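Local coordinates for adapter protein MecA 2 (Bacillus subtilis, PDB 3JTN) that delivers unfolded and aggregated proteins, and the competence regulator ComK, to the ClpC protease, its C-terminal domain being the part that interacts with ClpC, at residues 14-17 / 18-22; 42-46 / 47-51. All coordinates share one frame; numbering follows the deposited sequence.

Contact 1. Residues 14-17 / 18-22; sequences IQLS and ESLQR
Leu16 and Leu20 meet one turn apart on the buried side of helix 10-22. Their side chains cross obliquely. Leu16 CD1 touches Leu20 CG at 3.5 Å and lies 3.6 Å from Leu20 CD2. Leu16 has CG anti to its own N (chi1 165°), while CG of Leu20 lies beside its N; the two branched ends thereby come together. Leu56 and Leu39 pack on Leu16, and Val55, Leu39 and Val83 on Leu20. Cutting Leu16 back to an alanine is likely to open a gap beside Leu20 CG and leave Leu39 and Leu56 with less to pack on.

The backbone bonds are helical. Leu20 N bonds Leu16 O at 2.9 Å, and Gln21 N bonds Ser17 O. Leu16 O also takes a weak bond from Ser19 N. Glu18 N turns instead to Gln15 O, three residues back, at 3.0 Å.

Two serines bond outside the pair of segments. Ser17 OG reaches Ile13 O, which gives this buried hydroxyl a partner within its own helix. Ser19 OG bonds Tyr59 OH of helix 49-59. The chemistry is that of an amphipathic helix: leucines face the sheet and helix 49-59, while Glu18 and Gln21 are exposed.

Contact 2. Residues 42-46 / 47-51; sequences EDLGS and HTAEG
Leu44 O accepts the N-H of His47 at 2.8 Å, the bond that closes a type II' beta turn from Leu44 to His47. The turn lies in the loop between strand 36-41 and helix 49-59. Gly45 fits the first corner of this turn, where phi is positive (53°). Its N also makes a weak bond to Asp43 OD1.

The imidazole of His47 is placed by groups around it. His47 CB lies 3.1 Å from Leu44 O. With CG beside the backbone N (chi1 -54°), the ring turns one face to Ser46 OG, which sits over its centre, 3.8 Å above the plane. The far nitrogen, His47 NE2, bonds Ile23 O, so the turn is tied to the residue that follows helix 10-22.

The apolar link runs from Leu44 to the start of helix 49-59. Leu44 CD2 packs tightly on Ala49 CA at 3.4 Å and meets Ala49 CB at 4.1 Å. Val52, further along the helix, touches both Leu44 and His47. Thr48 holds the N-cap position without a capping bond from its side chain; its OG1 donates instead to Glu50 OE1, at 2.7 Å.

How the contacts relate
The two contacts follow one another along the chain, and strands 29-33 and 36-41 lie between them. Their centres are 14 Å apart. Their nearest atoms are about 6 Å apart, so they do not touch directly. Helix 49-59 joins them: contact 2 lies at its start, while its later residues Val55, Leu56 and Tyr59 pack against contact 1. Strand 36-41, which leads into contact 2, also offers Leu39 and Leu41 to the leucines of contact 1. The His47-Ile23 bond is a second tie, since Ile23 directly follows contact 1. Contact 1 is partly buried; contact 2 is at the surface.

Contact 1. Residues 14-17 / 18-22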
loop_
_atom_site.group_PDB
_atom_site.type_symbol
_atom_site.label_atom_id
_atom_site.label_comp_id
_atom_site.label_asym_id
_atom_site.label_seq_id
_atom_site.Cartn_x
_atom_site.Cartn_y
_atom_site.Cartn_z
ATOM N N ILE A 14 7.397 -1.198 4.200
ATOM C CA ILE A 14 8.597 -1.807 3.633
ATOM C C ILE A 14 8.503 -3.313 3.781
ATOM O O ILE A 14 8.749 -4.067 2.841
ATOM C CB ILE A 14 9.880 -1.272 4.275
ATOM C CG1 ILE A 14 10.207 0.109 3.707
ATOM C CG2 ILE A 14 11.042 -2.218 4.008
ATOM C CD1 ILE A 14 11.163 0.902 4.550
ATOM N N GLN A 15 8.114 -3.739 4.971
ATOM C CA GLN A 15 7.945 -5.141 5.283
ATOM C C GLN A 15 6.839 -5.765 4.426
ATOM O O GLN A 15 7.024 -6.788 3.773
ATOM C CB GLN A 15 7.600 -5.248 6.762
ATOM C CG GLN A 15 8.810 -5.049 7.672
ATOM C CD GLN A 15 8.437 -4.900 9.139
ATOM O OE1 GLN A 15 7.346 -4.436 9.475
ATOM N NE2 GLN A 15 9.356 -5.279 10.023
ATOM N N LEU A 16 5.673 -5.139 4.436
ATOM C CA LEU A 16 4.602 -5.527 3.535
ATOM C C LEU A 16 5.114 -5.755 2.123
ATOM O O LEU A 16 4.755 -6.731 1.467
ATOM C CB LEU A 16 3.543 -4.430 3.517
ATOM C CG LEU A 16 2.535 -4.486 2.379
ATOM C CD1 LEU A 16 1.662 -5.712 2.512
ATOM C CD2 LEU A 16 1.693 -3.235 2.420
ATOM N N SER A 17 5.948 -4.843 1.648
ATOM C CA SER A 17 6.434 -4.895 0.272
ATOM C C SER A 17 7.049 -6.226 -0.086
ATOM O O SER A 17 6.932 -6.690 -1.220
ATOM C CB SER A 17 7.463 -3.802 0.038
ATOM O OG SER A 17 6.846 -2.549 0.205
ATOM N N GLU A 18 7.716 -6.835 0.876
ATOM C CA GLU A 18 8.319 -8.143 0.649
ATOM C C GLU A 18 7.240 -9.169 0.356
ATOM O O GLU A 18 7.394 -10.022 -0.518
ATOM C CB GLU A 18 9.147 -8.585 1.865
ATOM C CG GLU A 18 9.745 -9.982 1.725
ATOM C CD GLU A 18 10.371 -10.224 0.356
ATOM O OE1 GLU A 18 9.898 -11.131 -0.370
ATOM O OE2 GLU A 18 11.328 -9.500 0.002
ATOM N N SER A 19 6.134 -9.080 1.081
ATOM C CA SER A 19 5.063 -10.048 0.910
ATOM C C SER A 19 4.368 -9.766 -0.420
ATOM O O SER A 19 4.129 -10.681 -1.199
ATOM C CB SER A 19 4.069 -9.978 2.065
ATOM O OG SER A 19 4.664 -10.436 3.260
ATOM N N LEU A 20 4.081 -8.495 -0.691
ATOM C CA LEU A 20 3.419 -8.133 -1.950
ATOM C C LEU A 20 4.244 -8.553 -3.169
ATOM O O LEU A 20 3.707 -9.093 -4.137
ATOM C CB LEU A 20 3.100 -6.638 -2.000
ATOM C CG LEU A 20 2.151 -6.083 -0.934
ATOM C CD1 LEU A 20 1.709 -4.690 -1.319
ATOM C CD2 LEU A 20 0.959 -6.989 -0.756
ATOM N N GLN A 21 5.546 -8.295 -3.127
ATOM C CA GLN A 21 6.445 -8.764 -4.175
ATOM C C GLN A 21 6.429 -10.290 -4.265
ATOM O O GLN A 21 6.474 -10.857 -5.353
ATOM C CB GLN A 21 7.864 -8.276 -3.914
ATOM C CG GLN A 21 8.881 -8.822 -4.892
ATOM C CD GLN A 21 10.292 -8.390 -4.552
ATOM O OE1 GLN A 21 10.824 -7.456 -5.153
ATOM N NE2 GLN A 21 10.904 -9.059 -3.579
ATOM N N ARG A 22 6.361 -10.953 -3.116
ATOM C CA ARG A 22 6.274 -12.402 -3.098
ATOM C C ARG A 22 5.061 -12.836 -3.936
ATOM O O ARG A 22 5.156 -13.769 -4.732
ATOM C CB ARG A 22 6.118 -12.917 -1.661
ATOM C CG ARG A 22 6.801 -14.246 -1.397
ATOM C CD ARG A 22 5.976 -15.146 -0.476
ATOM N NE ARG A 22 5.161 -16.009 -1.312
ATOM C CZ ARG A 22 3.840 -16.142 -1.247
ATOM N NH1 ARG A 22 3.121 -15.507 -0.326
ATOM N NH2 ARG A 22 3.247 -16.949 -2.114
#

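Contact 2. Residues 42-46 / 47-51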
loop_
_atom_site.group_PDB
_atom_site.type_symbol
_atom_site.label_atom_id
_atom_site.label_comp_id
_atom_site.label_asym_id
_atom_site.label_seq_id
_atom_site.Cartn_x
_atom_site.Cartn_y
_atom_site.Cartn_z
ATOM N N GLU A 42 -4.345 -1.210 -6.809
ATOM C CA GLU A 42 -5.362 -1.204 -7.844
ATOM C C GLU A 42 -5.371 -2.558 -8.537
ATOM O O GLU A 42 -6.432 -3.115 -8.826
ATOM C CB GLU A 42 -5.083 -0.101 -8.866
ATOM C CG GLU A 42 -3.900 -0.397 -9.776
ATOM C CD GLU A 42 -4.077 0.153 -11.182
ATOM O OE1 GLU A 42 -3.082 0.657 -11.748
ATOM O OE2 GLU A 42 -5.208 0.074 -11.717
ATOM N N ASP A 43 -4.181 -3.080 -8.813
ATOM C CA ASP A 43 -4.063 -4.385 -9.441
ATOM C C ASP A 43 -3.654 -5.404 -8.395
ATOM O O ASP A 43 -2.646 -5.235 -7.709
ATOM C CB ASP A 43 -3.060 -4.366 -10.597
ATOM C CG ASP A 43 -3.175 -5.593 -11.486
ATOM O OD1 ASP A 43 -3.937 -6.522 -11.135
ATOM O OD2 ASP A 43 -2.507 -5.630 -12.540
ATOM N N LEU A 44 -4.458 -6.448 -8.263
ATOM C CA LEU A 44 -4.189 -7.512 -7.302
ATOM C C LEU A 44 -3.517 -8.727 -7.945
ATOM O O LEU A 44 -3.521 -9.821 -7.387
ATOM C CB LEU A 44 -5.485 -7.925 -6.602
ATOM C CG LEU A 44 -6.175 -6.802 -5.831
ATOM C CD1 LEU A 44 -7.180 -6.096 -6.716
ATOM C CD2 LEU A 44 -6.858 -7.354 -4.613
ATOM N N GLY A 45 -2.928 -8.523 -9.117
ATOM C CA GLY A 45 -2.367 -9.617 -9.882
ATOM C C GLY A 45 -3.374 -10.732 -10.097
ATOM O O GLY A 45 -4.529 -10.489 -10.468
ATOM N N SER A 46 -2.930 -11.962 -9.859
ATOM C CA SER A 46 -3.763 -13.141 -10.053
ATOM C C SER A 46 -4.640 -13.359 -8.833
ATOM O O SER A 46 -5.391 -14.326 -8.754
ATOM C CB SER A 46 -2.872 -14.360 -10.265
ATOM O OG SER A 46 -1.844 -14.391 -9.292
ATOM N N HIS A 47 -4.541 -12.435 -7.886
ATOM C CA HIS A 47 -5.157 -12.603 -6.582
ATOM C C HIS A 47 -6.501 -11.915 -6.442
ATOM O O HIS A 47 -6.872 -11.025 -7.220
ATOM C CB HIS A 47 -4.209 -12.118 -5.481
ATOM C CG HIS A 47 -2.854 -12.754 -5.540
ATOM N ND1 HIS A 47 -2.673 -14.114 -5.447
ATOM C CD2 HIS A 47 -1.622 -12.219 -5.702
ATOM C CE1 HIS A 47 -1.386 -14.395 -5.545
ATOM N NE2 HIS A 47 -0.725 -13.263 -5.693
ATOM N N THR A 48 -7.216 -12.345 -5.416
ATOM C CA THR A 48 -8.521 -11.826 -5.099
ATOM C C THR A 48 -8.327 -10.640 -4.165
ATOM O O THR A 48 -7.200 -10.318 -3.802
ATOM C CB THR A 48 -9.350 -12.927 -4.422
ATOM O OG1 THR A 48 -10.744 -12.636 -4.554
ATOM C CG2 THR A 48 -8.981 -13.057 -2.959
ATOM N N ALA A 49 -9.410 -9.977 -3.783
ATOM C CA ALA A 49 -9.293 -8.860 -2.852
ATOM C C ALA A 49 -9.057 -9.388 -1.451
ATOM O O ALA A 49 -8.224 -8.869 -0.719
ATOM C CB ALA A 49 -10.536 -7.992 -2.889
ATOM N N GLU A 50 -9.795 -10.432 -1.092
ATOM C CA GLU A 50 -9.675 -11.054 0.220
ATOM C C GLU A 50 -8.249 -11.534 0.447
ATOM O O GLU A 50 -7.712 -11.390 1.534
ATOM C CB GLU A 50 -10.650 -12.227 0.354
ATOM C CG GLU A 50 -12.115 -11.854 0.185
ATOM C CD GLU A 50 -12.485 -11.529 -1.256
ATOM O OE1 GLU A 50 -12.042 -12.258 -2.168
ATOM O OE2 GLU A 50 -13.226 -10.546 -1.476
ATOM N N GLY A 51 -7.646 -12.103 -0.591
ATOM C CA GLY A 51 -6.272 -12.557 -0.533
ATOM C C GLY A 51 -5.302 -11.442 -0.202
ATOM O O GLY A 51 -4.553 -11.523 0.768
#